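Local atomic coordinates of cystathionine beta-lyases/cystathionine gamma-synthases (Corynebacterium glutamicum, PDB entry 5X5H), a protein that probably catalyses the pyridoxal-phosphate-dependent replacement of succinate in O-succinyl-L-homoserine by L-cysteine, giving cystathionine for methionine biosynthesis. Residues V149-P152 with G158-D161; V178-A183 with Q188-L193; A183-Q188 with V198-T203; V294-K297 with R301-G304. All blocks are in the same frame, centred on the assembly; numbering follows the deposited sequence.

Contact 1: residues V149-P152 with G158-D161; sequences VETP and GITD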
loop_
_atom_site.group_PDB
_atom_site.type_symbol
_atom_site.label_atom_id
_atom_site.label_comp_id
_atom_site.label_asym_id
_atom_site.label_seq_id
_atom_site.Cartn_x
_atom_site.Cartn_y
_atom_site.Cartn_z
ATOM N N VAL A 149 -14.564 22.834 22.454
ATOM C CA VAL A 149 -13.793 22.493 23.635
ATOM C C VAL A 149 -12.708 21.475 23.251
ATOM O O VAL A 149 -13.071 20.445 22.616
ATOM C CB VAL A 149 -14.705 21.952 24.745
ATOM C CG1 VAL A 149 -13.927 21.238 25.844
ATOM C CG2 VAL A 149 -15.536 23.155 25.335
ATOM N N GLU A 150 -11.486 21.622 23.668
ATOM C CA GLU A 150 -10.476 20.586 23.650
ATOM C C GLU A 150 -10.200 20.245 25.064
ATOM O O GLU A 150 -9.936 21.155 25.869
ATOM C CB GLU A 150 -9.144 21.029 23.146
ATOM C CG GLU A 150 -8.977 21.149 21.780
ATOM C CD GLU A 150 -7.586 21.625 21.402
ATOM O OE1 GLU A 150 -6.545 21.422 22.071
ATOM O OE2 GLU A 150 -7.519 22.156 20.312
ATOM N N THR A 151 -10.166 18.987 25.506
ATOM C CA THR A 151 -9.752 18.662 26.852
ATOM C C THR A 151 -9.158 17.259 26.903
ATOM O O THR A 151 -9.821 16.311 26.472
ATOM C CB THR A 151 -10.921 18.853 27.838
ATOM O OG1 THR A 151 -10.481 18.609 29.175
ATOM C CG2 THR A 151 -12.137 18.002 27.640
ATOM N N PRO A 152 -7.906 17.110 27.358
ATOM C CA PRO A 152 -6.972 18.152 27.726
ATOM C C PRO A 152 -6.584 18.982 26.551
ATOM O O PRO A 152 -6.517 18.468 25.398
ATOM C CB PRO A 152 -5.753 17.376 28.257
ATOM C CG PRO A 152 -6.278 15.975 28.614
ATOM C CD PRO A 152 -7.359 15.741 27.540
ATOM N N GLY A 158 -4.909 21.810 29.704
ATOM C CA GLY A 158 -6.014 22.343 30.469
ATOM C C GLY A 158 -7.251 21.506 30.414
ATOM O O GLY A 158 -7.511 20.829 29.363
ATOM N N ILE A 159 -8.075 21.469 31.428
ATOM C CA ILE A 159 -9.182 20.586 31.548
ATOM C C ILE A 159 -10.528 21.318 31.600
ATOM O O ILE A 159 -10.654 22.301 32.387
ATOM C CB ILE A 159 -9.102 19.676 32.807
ATOM C CG1 ILE A 159 -7.770 18.941 32.881
ATOM C CG2 ILE A 159 -10.326 18.791 33.039
ATOM C CD1 ILE A 159 -7.592 17.958 31.700
ATOM N N THR A 160 -11.502 20.932 30.832
ATOM C CA THR A 160 -12.832 21.499 30.853
ATOM C C THR A 160 -13.789 20.499 31.335
ATOM O O THR A 160 -13.767 19.315 30.891
ATOM C CB THR A 160 -13.219 21.898 29.415
ATOM O OG1 THR A 160 -12.388 22.966 28.994
ATOM C CG2 THR A 160 -14.641 22.428 29.301
ATOM N N ASP A 161 -14.789 20.884 32.153
ATOM C CA ASP A 161 -15.820 20.040 32.635
ATOM C C ASP A 161 -16.889 19.901 31.557
ATOM O O ASP A 161 -17.716 20.789 31.337
ATOM C CB ASP A 161 -16.430 20.658 33.936
ATOM C CG ASP A 161 -17.397 19.772 34.613
ATOM O OD1 ASP A 161 -18.138 18.973 34.015
ATOM O OD2 ASP A 161 -17.515 19.945 35.920
HETATM O O HOH W 1 -9.863 22.332 28.360
#
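Beside the cofactor site, where strand 144-150 of the pyridoxal-phosphate fold runs out into a loop, V149, T151 and P152 are met by the chain returning through G158, I159 and T160. The only direct hydrogen bond between the two segments runs from T160 N to T151 OG1, 3.0 Å long and fairly straight at 164°. Threonine suits this place because its hydroxyl, held anti to the backbone N (chi1 -176°), offers an oxygen to a peptide N-H beyond the end of the strand. A water completes the closure: it donates to E150 O at 2.8 Å, lies 2.7 Å from T160 OG1, and is more weakly bound to G158 O. T160 OG1 is also bonded to T130. Next to these polar links, V149 and T160 reach toward each other tip to tip, V149 CG1 lying 3.7 Å from T160 CB. The cis peptide before P152 bends the chain, and P152 CA-H points at G158 O, 3.2 Å from CA. The proline ring and I159 lie side by side, P152 CG 3.9 Å from I159 CD1. E150 faces the cofactor, its carboxylate held by the backbone N atoms of Y107 and N154. Strand 175-179 pairs with the strand bearing V149, helix 162-167 follows from D161 at its N-cap, and helix 292-298 packs against T151 and I159.

Contact 2: residues V178-A183 with Q188-L193; sequences VDNTFA and QQPLKL. With PLP (pyridoxal-5'-phosphate), chain B.
The side-chain amides of N180 and Q188 meet with their planes only 27° apart, and P190 lies over one face of the asparagine amide, its CD 3.6 Å from N180 ND2. At its edge the asparagine amide makes two hydrogen bonds to Q188, one to the side chain and one to the backbone: Q188 NE2 gives to N180 OD1 at 2.9 Å, close to its own amide plane, and N180 ND2 gives to the backbone Q188 O, also at 2.9 Å but from above that carbonyl's plane. Asparagine fits because one short group accepts and donates at once, and ND2 also bonds E71, a ligand of the magnesium ion shared with L191. The extended chain of Q188 (chi1 -178°) carries its NE2 on to T151 O as well. Apolar groups fill in around the amides: V178 CG1 meets P190 CG at 3.7 Å, and A183 CB meets Q188 CB at the same distance.

Toward the cofactor, D179 OD2 lies 2.7 Å from PLP N1, the aspartate-pyridine pairing characteristic of fold-type I enzymes. The other carboxylate oxygen, D179 OD1, is gripped by T181 N in an Asx turn and by T181 OG1 at 2.7 Å, which holds the carboxylate against rotation. The F182 ring presents its edge to the cofactor, CE1 3.6 Å from PLP O3. Strand 175-179 runs between strands 144-150 and 197-201, V198 of the latter packing on P190, while I162 of helix 162-167 covers V178, Q188 and P190.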
loop_
_atom_site.group_PDB
_atom_site.type_symbol
_atom_site.label_atom_id
_atom_site.label_comp_id
_atom_site.label_asym_id
_atom_site.label_seq_id
_atom_site.Cartn_x
_atom_site.Cartn_y
_atom_site.Cartn_z
ATOM N N VAL A 178 -16.576 18.548 21.224
ATOM C CA VAL A 178 -15.318 18.239 21.940
ATOM C C VAL A 178 -14.323 17.645 20.946
ATOM O O VAL A 178 -14.641 16.617 20.303
ATOM C CB VAL A 178 -15.495 17.371 23.179
ATOM C CG1 VAL A 178 -14.229 17.005 23.779
ATOM C CG2 VAL A 178 -16.426 18.075 24.198
ATOM N N ASP A 179 -13.156 18.238 20.872
ATOM C CA ASP A 179 -11.988 17.655 20.181
ATOM C C ASP A 179 -11.337 16.724 21.195
ATOM O O ASP A 179 -10.743 17.178 22.180
ATOM C CB ASP A 179 -11.109 18.743 19.667
ATOM C CG ASP A 179 -9.815 18.243 19.017
ATOM O OD1 ASP A 179 -9.436 17.053 19.217
ATOM O OD2 ASP A 179 -9.124 19.113 18.365
ATOM N N ASN A 180 -11.567 15.413 20.984
ATOM C CA ASN A 180 -11.141 14.327 21.897
ATOM C C ASN A 180 -9.852 13.665 21.462
ATOM O O ASN A 180 -9.581 12.531 21.891
ATOM C CB ASN A 180 -12.293 13.321 22.037
ATOM C CG ASN A 180 -12.224 12.446 23.210
ATOM O OD1 ASN A 180 -11.820 12.896 24.283
ATOM N ND2 ASN A 180 -12.561 11.156 23.076
ATOM N N THR A 181 -9.035 14.343 20.659
ATOM C CA THR A 181 -7.812 13.789 20.108
ATOM C C THR A 181 -6.896 13.283 21.203
ATOM O O THR A 181 -6.380 12.159 21.113
ATOM C CB THR A 181 -7.109 14.791 19.210
ATOM O OG1 THR A 181 -7.947 15.151 18.079
ATOM C CG2 THR A 181 -5.803 14.338 18.716
ATOM N N PHE A 182 -6.529 14.143 22.168
ATOM C CA PHE A 182 -5.521 13.780 23.200
ATOM C C PHE A 182 -5.977 12.690 24.111
ATOM O O PHE A 182 -5.168 11.747 24.370
ATOM C CB PHE A 182 -5.193 15.025 24.018
ATOM C CG PHE A 182 -4.148 15.853 23.473
ATOM C CD1 PHE A 182 -3.949 16.104 22.090
ATOM C CD2 PHE A 182 -3.328 16.595 24.355
ATOM C CE1 PHE A 182 -2.895 16.891 21.638
ATOM C CE2 PHE A 182 -2.317 17.388 23.903
ATOM C CZ PHE A 182 -2.059 17.550 22.574
ATOM N N ALA A 183 -7.260 12.671 24.494
ATOM C CA ALA A 183 -7.687 11.587 25.416
ATOM C C ALA A 183 -7.907 10.271 24.701
ATOM O O ALA A 183 -7.593 9.206 25.259
ATOM C CB ALA A 183 -9.004 11.955 26.050
ATOM N N GLN A 188 -11.829 8.823 27.311
ATOM C CA GLN A 188 -12.871 9.800 27.534
ATOM C C GLN A 188 -13.924 9.738 26.432
ATOM O O GLN A 188 -13.580 9.525 25.252
ATOM C CB GLN A 188 -12.265 11.192 27.506
ATOM C CG GLN A 188 -13.186 12.398 27.776
ATOM C CD GLN A 188 -12.388 13.708 27.919
ATOM O OE1 GLN A 188 -12.165 14.182 29.072
ATOM N NE2 GLN A 188 -11.883 14.248 26.849
ATOM N N GLN A 189 -15.223 9.798 26.779
ATOM C CA GLN A 189 -16.296 9.648 25.827
ATOM C C GLN A 189 -17.251 10.841 25.968
ATOM O O GLN A 189 -18.266 10.760 26.666
ATOM C CB GLN A 189 -16.997 8.289 25.977
ATOM C CG GLN A 189 -16.099 7.103 25.747
ATOM C CD GLN A 189 -16.723 5.794 26.074
ATOM O OE1 GLN A 189 -17.194 5.608 27.202
ATOM N NE2 GLN A 189 -16.642 4.827 25.158
ATOM N N PRO A 190 -16.902 11.948 25.339
ATOM C CA PRO A 190 -17.708 13.191 25.532
ATOM C C PRO A 190 -19.154 13.081 25.188
ATOM O O PRO A 190 -19.973 13.833 25.756
ATOM C CB PRO A 190 -17.002 14.226 24.681
ATOM C CG PRO A 190 -15.618 13.685 24.563
ATOM C CD PRO A 190 -15.719 12.161 24.536
ATOM N N LEU A 191 -19.571 12.247 24.259
ATOM C CA LEU A 191 -21.026 12.128 23.980
ATOM C C LEU A 191 -21.769 11.681 25.196
ATOM O O LEU A 191 -22.916 12.111 25.357
ATOM C CB LEU A 191 -21.314 11.237 22.780
ATOM C CG LEU A 191 -20.723 11.591 21.452
ATOM C CD1 LEU A 191 -20.981 10.442 20.469
ATOM C CD2 LEU A 191 -21.138 12.947 20.971
ATOM N N LYS A 192 -21.139 10.897 26.024
ATOM C CA LYS A 192 -21.835 10.356 27.263
ATOM C C LYS A 192 -21.967 11.476 28.302
ATOM O O LYS A 192 -22.737 11.317 29.298
ATOM C CB LYS A 192 -21.074 9.177 27.792
ATOM C CG LYS A 192 -20.996 8.042 26.732
ATOM C CD LYS A 192 -20.502 6.769 27.293
ATOM C CE LYS A 192 -20.398 5.735 26.211
ATOM N NZ LYS A 192 -19.854 4.522 26.864
ATOM N N LEU A 193 -21.322 12.611 28.100
ATOM C CA LEU A 193 -21.394 13.722 29.057
ATOM C C LEU A 193 -22.126 14.869 28.457
ATOM O O LEU A 193 -22.108 15.948 29.030
ATOM C CB LEU A 193 -19.995 14.074 29.469
ATOM C CG LEU A 193 -19.082 13.048 30.070
ATOM C CD1 LEU A 193 -17.637 13.513 30.205
ATOM C CD2 LEU A 193 -19.624 12.571 31.386
HETATM N N1 PLP B . -6.730 18.783 17.169
HETATM C C2 PLP B . -5.722 18.488 17.961
HETATM C C2A PLP B . -5.993 18.485 19.427
HETATM C C3 PLP B . -4.557 18.039 17.435
HETATM O O3 PLP B . -3.478 17.686 18.214
HETATM C C4 PLP B . -4.358 17.958 16.046
HETATM C C4A PLP B . -3.069 17.487 15.507
HETATM C C5 PLP B . -5.387 18.436 15.200
HETATM C C6 PLP B . -6.558 18.821 15.830
HETATM C C5A PLP B . -5.269 18.528 13.680
HETATM O O4P PLP B . -5.296 17.199 13.058
HETATM P P PLP B . -4.501 16.930 11.714
HETATM O O1P PLP B . -3.042 17.247 11.977
HETATM O O2P PLP B . -4.842 15.466 11.521
HETATM O O3P PLP B . -5.118 17.805 10.620
#

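Contact 3: residues A183-Q188 with V198-T203; sequences ASPYLQ and VLHSTT. With PLP (pyridoxal-5'-phosphate), chain B.
P185 and H200 carry this contact, the CG and CD of the proline ring approaching the imidazole obliquely. H200 sets its ring anti to the carbonyl carbon (chi1 -71°), which turns it from the strand toward the short helix; the compact, rigid proline fits closely against it. Ahead of the proline, S184 adopts an unusual chi1 of 92°, off the staggered positions, and two bonds account for it. Its OG donates to A183 O at 2.7 Å, on a lone pair in the carbonyl plane, and accepts from Y186 N at 3.1 Å, an ST turn at the head of the short, weakly bonded helical turn. S184 O then takes both L187 N and Q188 N.

One residue after H200, side chains face the cofactor instead. S201 OG, swung anti to the backbone N (chi1 169°), donates to PLP O2P at 2.8 Å, and T203 OG1 donates to the same phosphate oxygen at 2.7 Å. Small hydroxyl residues suit a phosphate-binding turn, and T203 OG1 is additionally bonded to G214 N. The whole belongs to a beta-alpha-beta unit: helix 184-187 connects the parallel strands 175-179 and 197-201, with M258 of helix 254-273 against the helix and strand 215-219 beside the second strand.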
loop_
_atom_site.group_PDB
_atom_site.type_symbol
_atom_site.label_atom_id
_atom_site.label_comp_id
_atom_site.label_asym_id
_atom_site.label_seq_id
_atom_site.Cartn_x
_atom_site.Cartn_y
_atom_site.Cartn_z
ATOM N N ALA A 183 -7.260 12.671 24.494
ATOM C CA ALA A 183 -7.687 11.587 25.416
ATOM C C ALA A 183 -7.907 10.271 24.701
ATOM O O ALA A 183 -7.593 9.206 25.259
ATOM C CB ALA A 183 -9.004 11.955 26.050
ATOM N N SER A 184 -8.377 10.358 23.471
ATOM C CA SER A 184 -8.850 9.197 22.674
ATOM C C SER A 184 -10.126 8.688 23.227
ATOM O O SER A 184 -10.439 8.868 24.419
ATOM C CB SER A 184 -7.781 8.123 22.512
ATOM O OG SER A 184 -7.879 7.148 23.565
ATOM N N PRO A 185 -10.821 7.853 22.453
ATOM C CA PRO A 185 -12.017 7.277 22.978
ATOM C C PRO A 185 -11.818 6.284 24.116
ATOM O O PRO A 185 -12.718 6.008 24.895
ATOM C CB PRO A 185 -12.656 6.550 21.762
ATOM C CG PRO A 185 -12.013 7.134 20.557
ATOM C CD PRO A 185 -10.614 7.510 21.031
ATOM N N TYR A 186 -10.601 5.756 24.278
ATOM C CA TYR A 186 -10.279 4.818 25.354
ATOM C C TYR A 186 -10.312 5.488 26.716
ATOM O O TYR A 186 -10.642 4.878 27.717
ATOM C CB TYR A 186 -8.901 4.232 25.133
ATOM C CG TYR A 186 -8.509 3.183 26.149
ATOM C CD1 TYR A 186 -9.311 2.049 26.296
ATOM C CD2 TYR A 186 -7.394 3.296 26.920
ATOM C CE1 TYR A 186 -8.942 1.040 27.196
ATOM C CE2 TYR A 186 -7.040 2.331 27.817
ATOM C CZ TYR A 186 -7.788 1.197 27.888
ATOM O OH TYR A 186 -7.391 0.199 28.840
ATOM N N LEU A 187 -9.990 6.795 26.754
ATOM C CA LEU A 187 -9.923 7.522 28.067
ATOM C C LEU A 187 -11.115 8.380 28.313
ATOM O O LEU A 187 -11.404 8.702 29.499
ATOM C CB LEU A 187 -8.642 8.330 28.171
ATOM C CG LEU A 187 -7.342 7.502 28.000
ATOM C CD1 LEU A 187 -6.151 8.466 28.216
ATOM C CD2 LEU A 187 -7.282 6.336 28.941
ATOM N N GLN A 188 -11.829 8.823 27.311
ATOM C CA GLN A 188 -12.871 9.800 27.534
ATOM C C GLN A 188 -13.924 9.738 26.432
ATOM O O GLN A 188 -13.580 9.525 25.252
ATOM C CB GLN A 188 -12.265 11.192 27.506
ATOM C CG GLN A 188 -13.186 12.398 27.776
ATOM C CD GLN A 188 -12.388 13.708 27.919
ATOM O OE1 GLN A 188 -12.165 14.182 29.072
ATOM N NE2 GLN A 188 -11.883 14.248 26.849
ATOM N N VAL A 198 -18.214 14.820 18.457
ATOM C CA VAL A 198 -16.821 14.611 18.883
ATOM C C VAL A 198 -15.965 14.585 17.647
ATOM O O VAL A 198 -16.321 13.915 16.671
ATOM C CB VAL A 198 -16.620 13.349 19.735
ATOM C CG1 VAL A 198 -15.180 13.041 19.988
ATOM C CG2 VAL A 198 -17.357 13.505 21.059
ATOM N N LEU A 199 -14.831 15.268 17.707
ATOM C CA LEU A 199 -13.835 15.310 16.651
ATOM C C LEU A 199 -12.581 14.602 17.096
ATOM O O LEU A 199 -12.090 14.846 18.203
ATOM C CB LEU A 199 -13.562 16.751 16.316
ATOM C CG LEU A 199 -12.559 17.296 15.263
ATOM C CD1 LEU A 199 -11.129 17.049 15.612
ATOM C CD2 LEU A 199 -12.776 16.885 13.903
ATOM N N HIS A 200 -11.943 13.881 16.181
ATOM C CA HIS A 200 -10.620 13.366 16.317
ATOM C C HIS A 200 -9.708 13.695 15.167
ATOM O O HIS A 200 -10.099 13.518 14.020
ATOM C CB HIS A 200 -10.599 11.783 16.406
ATOM C CG HIS A 200 -11.135 11.300 17.672
ATOM N ND1 HIS A 200 -12.433 10.902 17.924
ATOM C CD2 HIS A 200 -10.484 11.254 18.842
ATOM C CE1 HIS A 200 -12.510 10.602 19.227
ATOM N NE2 HIS A 200 -11.318 10.828 19.769
ATOM N N SER A 201 -8.457 14.008 15.441
ATOM C CA SER A 201 -7.332 13.819 14.498
ATOM C C SER A 201 -6.879 12.347 14.670
ATOM O O SER A 201 -6.266 12.061 15.675
ATOM C CB SER A 201 -6.228 14.730 14.806
ATOM O OG SER A 201 -5.082 14.308 14.015
ATOM N N THR A 202 -7.218 11.449 13.761
ATOM C CA THR A 202 -6.774 10.071 13.845
ATOM C C THR A 202 -5.332 9.936 13.516
ATOM O O THR A 202 -4.708 8.875 13.753
ATOM C CB THR A 202 -7.648 9.180 12.990
ATOM O OG1 THR A 202 -7.522 9.536 11.591
ATOM C CG2 THR A 202 -9.108 9.263 13.314
ATOM N N THR A 203 -4.691 11.014 12.981
ATOM C CA THR A 203 -3.244 11.116 12.822
ATOM C C THR A 203 -2.467 10.738 14.049
ATOM O O THR A 203 -1.304 10.330 13.947
ATOM C CB THR A 203 -2.956 12.586 12.441
ATOM O OG1 THR A 203 -3.810 12.960 11.352
ATOM C CG2 THR A 203 -1.512 12.737 11.990
HETATM N N1 PLP B . -6.730 18.783 17.169
HETATM C C2 PLP B . -5.722 18.488 17.961
HETATM C C2A PLP B . -5.993 18.485 19.427
HETATM C C3 PLP B . -4.557 18.039 17.435
HETATM O O3 PLP B . -3.478 17.686 18.214
HETATM C C4 PLP B . -4.358 17.958 16.046
HETATM C C4A PLP B . -3.069 17.487 15.507
HETATM C C5 PLP B . -5.387 18.436 15.200
HETATM C C6 PLP B . -6.558 18.821 15.830
HETATM C C5A PLP B . -5.269 18.528 13.680
HETATM O O4P PLP B . -5.296 17.199 13.058
HETATM P P PLP B . -4.501 16.930 11.714
HETATM O O1P PLP B . -3.042 17.247 11.977
HETATM O O2P PLP B . -4.842 15.466 11.521
HETATM O O3P PLP B . -5.118 17.805 10.620
#

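Contact 4: residues V294-K297 with R301-G304; sequences VAAK and RFGG
Helix 292-298 and the irregular loop that carries F302 into strand 305-310 of the five-stranded mixed sheet are joined here. The two backbones remain well separated, A295 CA being 7.3 Å from F302 CA, and a single aromatic side chain spans the gap. R301 is extended (psi 178°), and G303 turns the chain with a positive phi of 99°; at these angles a CB would be jammed against the carbonyl O of F302, which is why glycine occupies the position.

F302 bridges with its ring edge. Holding CG anti to its own carbonyl carbon (chi1 -63°), it directs CE1 and CZ at the helix. A295 CB lies in the ring plane, 4.0 Å from CE1, while A296 CB touches CZ, also at 4.0 Å. Alanines suit the helix here because their short methyls let the ring edge come right up to the backbone. Elsewhere the phenyl ring meets the H292 ring and packs on Y283 and P284, while the neighbouring R301 forms salt bridges with D259, D263 and E266 of helix 254-273. The ring's approach ends at the helix backbone itself, where F302 CE1 lies 3.8 Å from A296 N.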
loop_
_atom_site.group_PDB
_atom_site.type_symbol
_atom_site.label_atom_id
_atom_site.label_comp_id
_atom_site.label_asym_id
_atom_site.label_seq_id
_atom_site.Cartn_x
_atom_site.Cartn_y
_atom_site.Cartn_z
ATOM N N VAL A 294 -11.707 17.388 37.991
ATOM C CA VAL A 294 -12.578 17.273 36.779
ATOM C C VAL A 294 -11.985 16.161 35.903
ATOM O O VAL A 294 -12.756 15.312 35.465
ATOM C CB VAL A 294 -12.688 18.589 36.068
ATOM C CG1 VAL A 294 -13.441 18.421 34.745
ATOM C CG2 VAL A 294 -13.480 19.590 36.977
ATOM N N ALA A 295 -10.674 16.148 35.728
ATOM C CA ALA A 295 -10.144 15.118 34.859
ATOM C C ALA A 295 -10.401 13.751 35.397
ATOM O O ALA A 295 -10.682 12.830 34.673
ATOM C CB ALA A 295 -8.660 15.301 34.679
ATOM N N ALA A 296 -10.257 13.550 36.740
ATOM C CA ALA A 296 -10.382 12.243 37.325
ATOM C C ALA A 296 -11.829 11.784 37.225
ATOM O O ALA A 296 -11.994 10.597 37.189
ATOM C CB ALA A 296 -9.912 12.365 38.782
ATOM N N LYS A 297 -12.806 12.674 37.143
ATOM C CA LYS A 297 -14.205 12.244 36.962
ATOM C C LYS A 297 -14.530 11.847 35.556
ATOM O O LYS A 297 -15.315 10.927 35.376
ATOM C CB LYS A 297 -15.251 13.195 37.523
ATOM C CG LYS A 297 -15.303 14.584 37.018
ATOM C CD LYS A 297 -16.547 15.315 37.580
ATOM C CE LYS A 297 -16.896 16.534 36.747
ATOM N NZ LYS A 297 -17.441 17.659 37.575
ATOM N N ARG A 301 -7.977 7.442 32.532
ATOM C CA ARG A 301 -6.594 7.645 32.902
ATOM C C ARG A 301 -6.241 9.035 32.369
ATOM O O ARG A 301 -6.994 9.652 31.687
ATOM C CB ARG A 301 -5.634 6.582 32.371
ATOM C CG ARG A 301 -6.119 5.198 32.806
ATOM C CD ARG A 301 -5.147 4.100 32.659
ATOM N NE ARG A 301 -3.918 4.372 33.429
ATOM C CZ ARG A 301 -2.821 3.731 33.219
ATOM N NH1 ARG A 301 -2.732 2.776 32.340
ATOM N NH2 ARG A 301 -1.765 4.067 33.918
ATOM N N PHE A 302 -5.021 9.485 32.618
ATOM C CA PHE A 302 -4.705 10.928 32.416
ATOM C C PHE A 302 -3.875 11.219 31.223
ATOM O O PHE A 302 -3.488 12.369 30.948
ATOM C CB PHE A 302 -4.024 11.424 33.715
ATOM C CG PHE A 302 -4.918 11.331 34.872
ATOM C CD1 PHE A 302 -5.933 12.206 35.053
ATOM C CD2 PHE A 302 -4.687 10.383 35.820
ATOM C CE1 PHE A 302 -6.759 12.194 36.213
ATOM C CE2 PHE A 302 -5.470 10.358 36.980
ATOM C CZ PHE A 302 -6.488 11.246 37.143
ATOM N N GLY A 303 -3.579 10.180 30.392
ATOM C CA GLY A 303 -3.054 10.373 29.082
ATOM C C GLY A 303 -1.550 10.197 28.962
ATOM O O GLY A 303 -0.776 9.958 29.909
ATOM N N GLY A 304 -1.083 10.266 27.741
ATOM C CA GLY A 304 0.300 10.150 27.409
ATOM C C GLY A 304 1.126 11.409 27.190
ATOM O O GLY A 304 2.322 11.325 26.898
#

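Overall arrangement
Along the chain, contact 1 comes first and closes the loop between strand 144-150 and helix 162-167. Contacts 2 and 3 follow and cross: segment 183-188, between the ends of contact 2, meets strand 197-201 beyond it, and A183 and Q188 belong to both. Together they fix the connection between neighbouring strands 175-179 and 197-201, and both reach the cofactor. Backbone pairing of V149 with D179, and Q188 on T151 O, link contact 1 to contact 2. Contact 4, much later, closes the turn between helix 292-298 and strand 305-310. The D161-K297 salt bridge joins it to contact 1, and L187 packing on G303 joins it to contact 3.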